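Local coordinates for phenylacetaldehyde dehydrogenase (Burkholderia cenocepacia, PDB 4O5H), which probably catalyses the NAD+-dependent oxidation of phenylacetaldehyde to phenylacetate, as a member of the aldehyde dehydrogenase family, at residues Q303-A308 with E335-I340; I325-F330 with P424-D429; L434-P439 with P459-G464; G443-S448 with N469-L474. All coordinates share one frame; numbering follows the deposited sequence.

Contact 1 (Q303-A308 with E335-I340); sequences QGVANA and ERVAKI
Two helices lying on the same sheet, 298-310 and 330-343, meet here through Val305 and Ala306 on one and Val337 and Ile340 on the other. The two short segments pass 8.9 Å apart at a crossing angle of -49°, close enough that small and branched side chains fill the interface. Ala306 suits the central place: with only a methyl to offer, it lets Ile340 come in close, CB meeting the CG2 branch at 3.6 Å. Toward the sheet, Val305 CG1 touches Val337 CG2 at 3.8 Å, the two side chains crossing at about a right angle. Helix 298-310 is the connection of a beta-alpha-beta crossover between strands 288-292 and 320-326, and helix 330-343 follows the second of these strands. The valines accordingly also rest on the sheet, both on Leu420 and Val305 on Val290 and Val292 as well. At the other margin Ile340 CD1 reaches Gln303 OE1 at 3.7 Å. Gln303 has CG anti to the backbone N (chi1 -170°) and its chain bends at chi2. Its NE2 gives a hydrogen bond of 3.1 Å to Asn307 OD1, one helical turn on, approaching from above the plane of that carbonyl. Amides suit this solvent-facing margin. On the neighbouring helix, Arg336 turns away from the interface to form a salt bridge with Asp299.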
loop_
_atom_site.group_PDB
_atom_site.type_symbol
_atom_site.label_atom_id
_atom_site.label_comp_id
_atom_site.label_asym_id
_atom_site.label_seq_id
_atom_site.Cartn_x
_atom_site.Cartn_y
_atom_site.Cartn_z
ATOM N N GLN A 303 -26.544 20.035 16.895
ATOM C CA GLN A 303 -27.150 19.002 16.069
ATOM C C GLN A 303 -26.042 18.263 15.310
ATOM O O GLN A 303 -26.100 17.065 15.160
ATOM C CB GLN A 303 -28.176 19.623 15.118
ATOM C CG GLN A 303 -29.035 18.617 14.397
ATOM C CD GLN A 303 -29.960 17.883 15.352
ATOM O OE1 GLN A 303 -30.742 18.505 16.069
ATOM N NE2 GLN A 303 -29.823 16.576 15.421
ATOM N N GLY A 304 -25.033 18.997 14.860
ATOM C CA GLY A 304 -23.886 18.432 14.171
ATOM C C GLY A 304 -23.045 17.502 15.019
ATOM O O GLY A 304 -22.699 16.406 14.574
ATOM N N VAL A 305 -22.786 17.890 16.243
ATOM C CA VAL A 305 -22.053 17.069 17.206
ATOM C C VAL A 305 -22.848 15.808 17.545
ATOM O O VAL A 305 -22.303 14.704 17.510
ATOM C CB VAL A 305 -21.769 17.866 18.506
ATOM C CG1 VAL A 305 -21.290 16.959 19.642
ATOM C CG2 VAL A 305 -20.748 18.969 18.254
ATOM N N ALA A 306 -24.151 15.962 17.832
ATOM C CA ALA A 306 -24.994 14.795 18.118
ATOM C C ALA A 306 -25.032 13.791 16.938
ATOM O O ALA A 306 -24.865 12.583 17.118
ATOM C CB ALA A 306 -26.400 15.241 18.502
ATOM N N ASN A 307 -25.255 14.303 15.731
ATOM C CA ASN A 307 -25.285 13.448 14.561
ATOM C C ASN A 307 -23.956 12.746 14.299
ATOM O O ASN A 307 -23.939 11.547 13.916
ATOM C CB ASN A 307 -25.712 14.243 13.320
ATOM C CG ASN A 307 -27.165 14.723 13.397
ATOM O OD1 ASN A 307 -27.944 14.348 14.321
ATOM N ND2 ASN A 307 -27.564 15.563 12.419
ATOM N N ALA A 308 -22.864 13.462 14.500
ATOM C CA ALA A 308 -21.543 12.939 14.250
ATOM C C ALA A 308 -21.226 11.685 15.087
ATOM O O ALA A 308 -20.514 10.777 14.615
ATOM C CB ALA A 308 -20.496 13.989 14.499
ATOM N N GLU A 335 -25.087 21.343 26.584
ATOM C CA GLU A 335 -26.435 21.310 27.116
ATOM C C GLU A 335 -27.390 20.876 26.010
ATOM O O GLU A 335 -28.191 19.967 26.199
ATOM C CB GLU A 335 -26.766 22.660 27.663
ATOM C CG GLU A 335 -28.188 22.883 28.160
ATOM C CD GLU A 335 -28.615 24.357 28.068
ATOM O OE1 GLU A 335 -28.966 24.894 26.974
ATOM O OE2 GLU A 335 -28.593 24.997 29.122
ATOM N N ARG A 336 -27.245 21.475 24.842
ATOM C CA ARG A 336 -28.088 21.125 23.706
ATOM C C ARG A 336 -27.871 19.687 23.220
ATOM O O ARG A 336 -28.835 19.003 22.889
ATOM C CB ARG A 336 -27.884 22.092 22.549
ATOM C CG ARG A 336 -28.446 23.484 22.799
ATOM C CD ARG A 336 -27.861 24.450 21.775
ATOM N NE ARG A 336 -28.516 25.744 21.795
ATOM C CZ ARG A 336 -28.278 26.684 22.700
ATOM N NH1 ARG A 336 -27.394 26.491 23.684
ATOM N NH2 ARG A 336 -28.929 27.836 22.633
ATOM N N VAL A 337 -26.614 19.249 23.160
ATOM C CA VAL A 337 -26.304 17.857 22.721
ATOM C C VAL A 337 -26.908 16.807 23.665
ATOM O O VAL A 337 -27.482 15.828 23.232
ATOM C CB VAL A 337 -24.780 17.657 22.619
ATOM C CG1 VAL A 337 -24.437 16.201 22.458
ATOM C CG2 VAL A 337 -24.194 18.502 21.480
ATOM N N ALA A 338 -26.818 17.036 24.967
ATOM C CA ALA A 338 -27.452 16.138 25.941
ATOM C C ALA A 338 -28.971 16.060 25.760
ATOM O O ALA A 338 -29.563 14.974 25.891
ATOM C CB ALA A 338 -27.130 16.593 27.341
ATOM N N LYS A 339 -29.624 17.203 25.513
ATOM C CA LYS A 339 -31.085 17.216 25.288
ATOM C C LYS A 339 -31.405 16.390 24.042
ATOM O O LYS A 339 -32.349 15.619 24.042
ATOM C CB LYS A 339 -31.650 18.645 25.162
ATOM N N ILE A 340 -30.601 16.546 22.982
ATOM C CA ILE A 340 -30.799 15.781 21.751
ATOM C C ILE A 340 -30.642 14.286 22.042
ATOM O O ILE A 340 -31.488 13.488 21.668
ATOM C CB ILE A 340 -29.843 16.235 20.622
ATOM C CG1 ILE A 340 -30.239 17.637 20.154
ATOM C CG2 ILE A 340 -29.876 15.263 19.432
ATOM C CD1 ILE A 340 -29.148 18.418 19.433
#

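Contact 2 (I325-F330 with P424-D429); sequences IHSKVF and PFDDVD
His326 and Phe425 meet where parallel strands 320-326 and 419-425 run out of their sheet. Phe425 N gives a hydrogen bond to Ile325 O at 3.2 Å, the donor lying above the carbonyl plane, and that oxygen also receives a CA-H...O contact from Pro424. Phe425 O is bound in turn by Ser327 N at 2.8 Å. Beyond the strands, Ser327 OG donates to Asp426 OD1 at 2.7 Å, so a short hydroxyl and a short carboxylate link the two exits. His326 ND1 accepts from Lys328 N at 3.0 Å, tying the imidazole to its own turn, where Val329 N is satisfied by His326 O. The ring pair is offset edge-to-face, the imidazole edge toward the Phe425 face with planes at 81°, and His326 CA sits over the same ring 3.8 Å from its centroid. CG of Phe425 stands between the backbone N and the carbonyl carbon (chi1 70°), which carries the ring across toward His326. The flat-sided ring of Pro424 suits its place, CD lying over one face of Phe330 (CH-pi). Ile325 leans on Val333 and Ile334 of helix 330-343, Phe425 reaches Ile291 of strand 288-292, and Asp427 N-caps helix 428-436.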
loop_
_atom_site.group_PDB
_atom_site.type_symbol
_atom_site.label_atom_id
_atom_site.label_comp_id
_atom_site.label_asym_id
_atom_site.label_seq_id
_atom_site.Cartn_x
_atom_site.Cartn_y
_atom_site.Cartn_z
ATOM N N ILE A 325 -14.822 21.599 22.045
ATOM C CA ILE A 325 -15.661 22.750 21.797
ATOM C C ILE A 325 -15.093 23.970 22.514
ATOM O O ILE A 325 -14.730 23.895 23.681
ATOM C CB ILE A 325 -17.076 22.516 22.336
ATOM C CG1 ILE A 325 -17.672 21.270 21.686
ATOM C CG2 ILE A 325 -17.946 23.733 22.098
ATOM C CD1 ILE A 325 -18.749 20.625 22.554
ATOM N N HIS A 326 -14.975 25.070 21.778
ATOM C CA HIS A 326 -14.366 26.237 22.319
ATOM C C HIS A 326 -15.081 26.630 23.623
ATOM O O HIS A 326 -16.307 26.602 23.702
ATOM C CB HIS A 326 -14.391 27.368 21.288
ATOM C CG HIS A 326 -13.587 28.553 21.700
ATOM N ND1 HIS A 326 -14.036 29.450 22.636
ATOM C CD2 HIS A 326 -12.348 28.968 21.351
ATOM C CE1 HIS A 326 -13.126 30.380 22.840
ATOM N NE2 HIS A 326 -12.090 30.107 22.073
ATOM N N SER A 327 -14.295 27.033 24.612
ATOM C CA SER A 327 -14.809 27.351 25.934
ATOM C C SER A 327 -15.896 28.439 25.959
ATOM O O SER A 327 -16.798 28.377 26.786
ATOM C CB SER A 327 -13.654 27.755 26.872
ATOM O OG SER A 327 -12.905 28.838 26.338
ATOM N N LYS A 328 -15.839 29.418 25.071
ATOM C CA LYS A 328 -16.919 30.420 24.975
ATOM C C LYS A 328 -18.286 29.797 24.679
ATOM O O LYS A 328 -19.298 30.333 25.128
ATOM C CB LYS A 328 -16.599 31.573 23.987
ATOM N N VAL A 329 -18.350 28.660 23.998
ATOM C CA VAL A 329 -19.642 28.057 23.681
ATOM C C VAL A 329 -19.852 26.622 24.201
ATOM O O VAL A 329 -20.872 26.002 23.914
ATOM C CB VAL A 329 -19.906 28.101 22.168
ATOM C CG1 VAL A 329 -19.890 29.552 21.672
ATOM C CG2 VAL A 329 -18.905 27.248 21.389
ATOM N N PHE A 330 -18.911 26.105 24.979
ATOM C CA PHE A 330 -18.971 24.706 25.444
ATOM C C PHE A 330 -20.254 24.372 26.200
ATOM O O PHE A 330 -20.911 23.379 25.888
ATOM C CB PHE A 330 -17.768 24.387 26.332
ATOM C CG PHE A 330 -17.783 22.985 26.890
ATOM C CD1 PHE A 330 -18.395 22.723 28.088
ATOM C CD2 PHE A 330 -17.186 21.930 26.200
ATOM C CE1 PHE A 330 -18.419 21.437 28.603
ATOM C CE2 PHE A 330 -17.207 20.641 26.720
ATOM C CZ PHE A 330 -17.823 20.387 27.913
ATOM N N PRO A 424 -13.639 21.117 26.637
ATOM C CA PRO A 424 -13.408 22.461 26.172
ATOM C C PRO A 424 -11.981 22.709 25.711
ATOM O O PRO A 424 -11.084 21.962 26.045
ATOM C CB PRO A 424 -13.714 23.300 27.417
ATOM C CG PRO A 424 -13.271 22.424 28.559
ATOM C CD PRO A 424 -13.621 21.027 28.116
ATOM N N PHE A 425 -11.788 23.763 24.926
ATOM C CA PHE A 425 -10.472 24.293 24.637
ATOM C C PHE A 425 -10.547 25.795 24.549
ATOM O O PHE A 425 -11.587 26.350 24.205
ATOM C CB PHE A 425 -9.894 23.734 23.339
ATOM C CG PHE A 425 -10.584 24.225 22.094
ATOM C CD1 PHE A 425 -10.143 25.360 21.444
ATOM C CD2 PHE A 425 -11.630 23.482 21.516
ATOM C CE1 PHE A 425 -10.769 25.809 20.301
ATOM C CE2 PHE A 425 -12.248 23.912 20.347
ATOM C CZ PHE A 425 -11.834 25.091 19.757
ATOM N N ASP A 426 -9.418 26.451 24.839
ATOM C CA ASP A 426 -9.349 27.926 24.839
ATOM C C ASP A 426 -8.777 28.511 23.592
ATOM O O ASP A 426 -9.077 29.633 23.289
ATOM C CB ASP A 426 -8.529 28.421 26.027
ATOM C CG ASP A 426 -9.228 28.169 27.340
ATOM O OD1 ASP A 426 -10.487 28.121 27.357
ATOM O OD2 ASP A 426 -8.521 27.966 28.342
ATOM N N ASP A 427 -7.965 27.767 22.855
ATOM C CA ASP A 427 -7.466 28.298 21.593
ATOM C C ASP A 427 -7.191 27.198 20.570
ATOM O O ASP A 427 -7.008 26.035 20.929
ATOM C CB ASP A 427 -6.212 29.129 21.833
ATOM C CG ASP A 427 -5.166 28.371 22.590
ATOM O OD1 ASP A 427 -4.614 27.388 22.061
ATOM O OD2 ASP A 427 -4.889 28.774 23.738
ATOM N N VAL A 428 -7.073 27.612 19.317
ATOM C CA VAL A 428 -6.969 26.679 18.238
ATOM C C VAL A 428 -5.704 25.822 18.296
ATOM O O VAL A 428 -5.753 24.651 17.934
ATOM C CB VAL A 428 -7.083 27.363 16.877
ATOM C CG1 VAL A 428 -7.008 26.317 15.758
ATOM C CG2 VAL A 428 -8.413 28.091 16.793
ATOM N N ASP A 429 -4.577 26.385 18.733
ATOM C CA ASP A 429 -3.384 25.541 18.862
ATOM C C ASP A 429 -3.654 24.354 19.787
ATOM O O ASP A 429 -3.207 23.231 19.533
ATOM C CB ASP A 429 -2.180 26.312 19.353
ATOM C CG ASP A 429 -1.621 27.234 18.308
ATOM O OD1 ASP A 429 -1.794 27.017 17.109
ATOM O OD2 ASP A 429 -0.995 28.220 18.683
#

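Contact 3 (L434-P439 with P459-G464); sequences LANDTP and PRIAAG
The flat carboxamide of Asn436 works through its edge, both of its polar atoms bonding to the backbone around Ile461. ND2 donates to Arg460 O at 2.9 Å, with that oxygen only 1° out of the amide plane and an N-H...O angle of 166°. On the neighbouring corner, Asn436 OD1 accepts from Ala462 N, also at 2.9 Å, along a nearly straight N-H...O line of 172° though tilted from the carbonyl plane. One side chain thus pairs with the C=O and N-H that flank a single residue, much as a residue of a parallel strand would, and the two bonds together fix how the amide is turned. Asparagine suits the place because it carries a donor and an acceptor side by side on a short arm. Ala462, the centre of an inverse gamma turn, brings its small CB to 3.7 Å from Asn436 OD1. Nearby, Ala435 CB lies beside Ile461, whose side chain has two conformers, so that contact is less certain. Ile461 O is held by Lys504 of the second subunit. The contact ties helix 428-436 to the loop between helix 451-457 and strand 465-468, and its apolar side faces the sheet, where Ala435 and Ile461 both pack on Ile291 of strand 288-292 and Ile461 also on Ala444 of strand 443-447.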
loop_
_atom_site.group_PDB
_atom_site.type_symbol
_atom_site.label_atom_id
_atom_site.label_comp_id
_atom_site.label_asym_id
_atom_site.label_seq_id
_atom_site.Cartn_x
_atom_site.Cartn_y
_atom_site.Cartn_z
ATOM N N LEU A 434 -4.978 18.542 20.909
ATOM C CA LEU A 434 -5.914 17.551 21.429
ATOM C C LEU A 434 -6.410 16.639 20.321
ATOM O O LEU A 434 -6.461 15.427 20.493
ATOM C CB LEU A 434 -7.076 18.235 22.135
ATOM C CG LEU A 434 -6.689 19.000 23.405
ATOM C CD1 LEU A 434 -7.821 19.932 23.815
ATOM C CD2 LEU A 434 -6.322 18.072 24.558
ATOM N N ALA A 435 -6.741 17.220 19.171
ATOM C CA ALA A 435 -7.328 16.479 18.106
ATOM C C ALA A 435 -6.344 15.428 17.539
ATOM O O ALA A 435 -6.752 14.295 17.247
ATOM C CB ALA A 435 -7.793 17.426 17.013
ATOM N N ASN A 436 -5.075 15.798 17.421
ATOM C CA ASN A 436 -4.040 14.891 16.962
ATOM C C ASN A 436 -3.487 13.964 18.036
ATOM O O ASN A 436 -2.702 13.097 17.712
ATOM C CB ASN A 436 -2.875 15.646 16.309
ATOM C CG ASN A 436 -3.253 16.264 14.978
ATOM O OD1 ASN A 436 -4.064 15.719 14.237
ATOM N ND2 ASN A 436 -2.651 17.383 14.662
ATOM N N ASP A 437 -3.923 14.109 19.279
ATOM C CA ASP A 437 -3.452 13.269 20.393
ATOM C C ASP A 437 -4.207 11.916 20.417
ATOM O O ASP A 437 -5.053 11.651 21.298
ATOM C CB ASP A 437 -3.619 14.042 21.727
ATOM C CG ASP A 437 -3.155 13.244 22.941
ATOM O OD1 ASP A 437 -2.165 12.500 22.802
ATOM O OD2 ASP A 437 -3.793 13.333 24.019
ATOM N N THR A 438 -3.857 11.078 19.441
ATOM C CA THR A 438 -4.497 9.786 19.186
ATOM C C THR A 438 -3.548 9.014 18.292
ATOM O O THR A 438 -2.849 9.610 17.473
ATOM C CB THR A 438 -5.881 9.942 18.526
ATOM O OG1 THR A 438 -6.409 8.669 18.175
ATOM C CG2 THR A 438 -5.820 10.795 17.240
ATOM N N PRO A 439 -3.543 7.682 18.412
ATOM C CA PRO A 439 -2.811 6.899 17.434
ATOM C C PRO A 439 -3.528 6.874 16.071
ATOM O O PRO A 439 -2.921 6.500 15.085
ATOM C CB PRO A 439 -2.774 5.518 18.052
ATOM C CG PRO A 439 -3.934 5.486 18.980
ATOM C CD PRO A 439 -4.045 6.868 19.530
ATOM N N PRO A 459 -5.063 21.937 7.210
ATOM C CA PRO A 459 -3.743 21.281 7.000
ATOM C C PRO A 459 -3.127 20.705 8.255
ATOM O O PRO A 459 -2.280 19.843 8.143
ATOM C CB PRO A 459 -2.839 22.421 6.528
ATOM C CG PRO A 459 -3.779 23.392 5.921
ATOM C CD PRO A 459 -5.018 23.340 6.794
ATOM N N ARG A 460 -3.555 21.158 9.415
ATOM C CA ARG A 460 -2.929 20.774 10.690
ATOM C C ARG A 460 -3.499 19.519 11.332
ATOM O O ARG A 460 -2.893 18.956 12.258
ATOM C CB ARG A 460 -3.068 21.927 11.678
ATOM C CG ARG A 460 -2.433 23.208 11.217
ATOM C CD ARG A 460 -2.644 24.354 12.233
ATOM N NE ARG A 460 -1.802 24.170 13.412
ATOM C CZ ARG A 460 -1.903 24.838 14.543
ATOM N NH1 ARG A 460 -2.826 25.776 14.722
ATOM N NH2 ARG A 460 -1.061 24.561 15.520
ATOM N N ILE A 461 -4.679 19.086 10.878
ATOM C CA ILE A 461 -5.323 17.921 11.453
ATOM C C ILE A 461 -4.885 16.687 10.676
ATOM O O ILE A 461 -5.099 16.611 9.457
ATOM C CB ILE A 461 -6.853 18.053 11.394
ATOM C CG1 ILE A 461 -7.299 19.283 12.192
ATOM C CG2 ILE A 461 -7.511 16.806 11.949
ATOM C CD1 ILE A 461 -6.751 19.290 13.595
ATOM N N ALA A 462 -4.286 15.716 11.371
ATOM C CA ALA A 462 -3.770 14.491 10.674
ATOM C C ALA A 462 -4.852 13.464 10.570
ATOM O O ALA A 462 -4.903 12.518 11.370
ATOM C CB ALA A 462 -2.559 13.926 11.399
ATOM N N ALA A 463 -5.736 13.642 9.591
ATOM C CA ALA A 463 -6.789 12.690 9.322
ATOM C C ALA A 463 -6.975 12.514 7.815
ATOM O O ALA A 463 -6.759 13.449 7.027
ATOM C CB ALA A 463 -8.085 13.123 9.933
ATOM N N GLY A 464 -7.399 11.343 7.430
ATOM C CA GLY A 464 -7.595 11.037 6.017
ATOM C C GLY A 464 -8.710 11.834 5.349
ATOM O O GLY A 464 -8.647 12.036 4.126
#

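Contact 4 (G443-S448 with N469-L474); sequences GASIWS and NCHSLL
Trp447 lays one face of its indole over the backbone of Asn469 and Cys470: Asn469 CA stands 3.6 Å from the centroid of the six-membered ring, 11° off its normal, and Cys470 N is 3.4 Å from CZ2. Strands 443-447 and 465-468 form a beta-alpha-beta crossover through helix 451-457, and the chain leaving the second strand doubles back, 469-471 running nearly opposite to strand 443-447. Asn469 N continues the pairing by donating to Ile446 O at 2.9 Å. Asparagine suits the next step, since it tolerates the left-handed backbone conformation (phi 58°) and its amide grips both backbone polar atoms of Ser448: OD1 accepts from Ser448 N at 3.0 Å on a lone pair, while ND2 donates to Ser448 O at 2.8 Å. Farther along, the small Ser445 puts OG between two rings, at the edge of each. It accepts from Trp447 NE1 and shares a 2.8 Å hydrogen bond with His471 ND1, either atom being a possible donor. The other imidazole nitrogen, NE2, is bonded to Thr318 O, so both ring nitrogens are held. Cys470 O, by contrast, is buried with no hydrogen-bond partner in the model and packs 3.2 Å from Ser445 CB.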
loop_
_atom_site.group_PDB
_atom_site.type_symbol
_atom_site.label_atom_id
_atom_site.label_comp_id
_atom_site.label_asym_id
_atom_site.label_seq_id
_atom_site.Cartn_x
_atom_site.Cartn_y
_atom_site.Cartn_z
ATOM N N GLY A 443 -10.743 10.273 10.432
ATOM C CA GLY A 443 -11.590 11.386 10.106
ATOM C C GLY A 443 -11.496 12.489 11.154
ATOM O O GLY A 443 -10.879 12.311 12.228
ATOM N N ALA A 444 -12.118 13.605 10.826
ATOM C CA ALA A 444 -12.223 14.734 11.713
ATOM C C ALA A 444 -13.195 15.740 11.142
ATOM O O ALA A 444 -13.384 15.756 9.934
ATOM C CB ALA A 444 -10.881 15.397 11.852
ATOM N N SER A 445 -13.803 16.584 11.989
ATOM C CA SER A 445 -14.553 17.711 11.453
ATOM C C SER A 445 -14.297 19.015 12.206
ATOM O O SER A 445 -13.890 19.019 13.373
ATOM C CB SER A 445 -16.064 17.423 11.370
ATOM O OG SER A 445 -16.642 17.195 12.662
ATOM N N ILE A 446 -14.559 20.099 11.501
ATOM C CA ILE A 446 -14.451 21.448 11.977
ATOM C C ILE A 446 -15.798 22.125 11.745
ATOM O O ILE A 446 -16.357 22.017 10.638
ATOM C CB ILE A 446 -13.406 22.204 11.163
ATOM C CG1 ILE A 446 -12.043 21.525 11.249
ATOM C CG2 ILE A 446 -13.312 23.623 11.661
ATOM C CD1 ILE A 446 -11.094 21.990 10.159
ATOM N N TRP A 447 -16.316 22.814 12.758
ATOM C CA TRP A 447 -17.606 23.484 12.691
ATOM C C TRP A 447 -17.330 24.975 12.851
ATOM O O TRP A 447 -16.957 25.400 13.942
ATOM C CB TRP A 447 -18.590 22.921 13.774
ATOM C CG TRP A 447 -18.896 21.508 13.405
ATOM C CD1 TRP A 447 -18.060 20.450 13.513
ATOM C CD2 TRP A 447 -20.084 21.024 12.763
ATOM N NE1 TRP A 447 -18.662 19.323 13.020
ATOM C CE2 TRP A 447 -19.902 19.652 12.544
ATOM C CE3 TRP A 447 -21.290 21.622 12.381
ATOM C CZ2 TRP A 447 -20.856 18.853 11.920
ATOM C CZ3 TRP A 447 -22.232 20.842 11.777
ATOM C CH2 TRP A 447 -22.008 19.453 11.551
ATOM N N SER A 448 -17.567 25.744 11.779
ATOM C CA SER A 448 -17.259 27.166 11.692
ATOM C C SER A 448 -17.698 27.715 10.336
ATOM O O SER A 448 -17.974 26.933 9.407
ATOM C CB SER A 448 -15.753 27.378 11.815
ATOM O OG SER A 448 -15.415 28.750 11.813
ATOM N N ASN A 469 -18.473 21.484 8.768
ATOM C CA ASN A 469 -19.935 21.591 8.967
ATOM C C ASN A 469 -20.711 20.369 8.523
ATOM O O ASN A 469 -21.862 20.431 8.108
ATOM C CB ASN A 469 -20.461 22.851 8.293
ATOM C CG ASN A 469 -19.786 24.111 8.827
ATOM O OD1 ASN A 469 -19.438 24.181 9.993
ATOM N ND2 ASN A 469 -19.557 25.066 7.969
ATOM N N CYS A 470 -20.061 19.227 8.643
ATOM C CA CYS A 470 -20.693 17.922 8.436
ATOM C C CYS A 470 -19.753 16.871 9.040
ATOM O O CYS A 470 -18.692 17.234 9.583
ATOM C CB CYS A 470 -20.966 17.693 6.946
ATOM S SG CYS A 470 -19.544 17.836 5.850
ATOM N N HIS A 471 -20.133 15.589 8.996
ATOM C CA HIS A 471 -19.294 14.526 9.512
ATOM C C HIS A 471 -19.796 13.189 8.993
ATOM O O HIS A 471 -21.011 13.000 8.845
ATOM C CB HIS A 471 -19.294 14.504 11.043
ATOM C CG HIS A 471 -18.107 13.800 11.644
ATOM N ND1 HIS A 471 -17.065 14.481 12.233
ATOM C CD2 HIS A 471 -17.828 12.484 11.786
ATOM C CE1 HIS A 471 -16.159 13.609 12.649
ATOM N NE2 HIS A 471 -16.607 12.386 12.395
ATOM N N SER A 472 -18.852 12.287 8.698
ATOM C CA SER A 472 -19.142 10.973 8.112
ATOM C C SER A 472 -20.096 11.081 6.926
ATOM O O SER A 472 -21.006 10.265 6.787
ATOM C CB SER A 472 -19.722 10.004 9.144
ATOM O OG SER A 472 -18.862 9.822 10.241
ATOM N N LEU A 473 -19.872 12.054 6.057
ATOM C CA LEU A 473 -20.618 12.226 4.853
ATOM C C LEU A 473 -19.795 11.638 3.669
ATOM O O LEU A 473 -18.602 11.918 3.559
ATOM C CB LEU A 473 -20.861 13.729 4.732
ATOM C CG LEU A 473 -22.066 14.152 3.940
ATOM C CD1 LEU A 473 -23.273 13.612 4.680
ATOM C CD2 LEU A 473 -22.106 15.665 3.797
ATOM N N LEU A 474 -20.429 10.785 2.845
ATOM C CA LEU A 474 -19.775 9.998 1.801
ATOM C C LEU A 474 -20.201 10.456 0.409
ATOM O O LEU A 474 -21.353 10.820 0.207
ATOM C CB LEU A 474 -20.242 8.512 1.879
#

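How the contacts relate
All four contacts are built on one seven-stranded sheet. Contacts 1 and 4 are buried, yet differ in kind: contact 1 is aliphatic helix packing without a hydrogen bond across it, whereas contact 4 combines indole packing with a polar network. They meet where Gly304 CA lies 3.4 Å from Trp447 CH2, a close approach suited to a residue without a side chain. Contacts 2 and 3 are only partly buried, share helix 428-436 and rely on backbone and side-chain hydrogen bonds; the salt bridge from Asp429 OD1 to Arg460 NH1 joins them. Contact 3 also packs on contact 4 through Ile461 and Ala463, and contacts 3 and 4 both touch the second subunit.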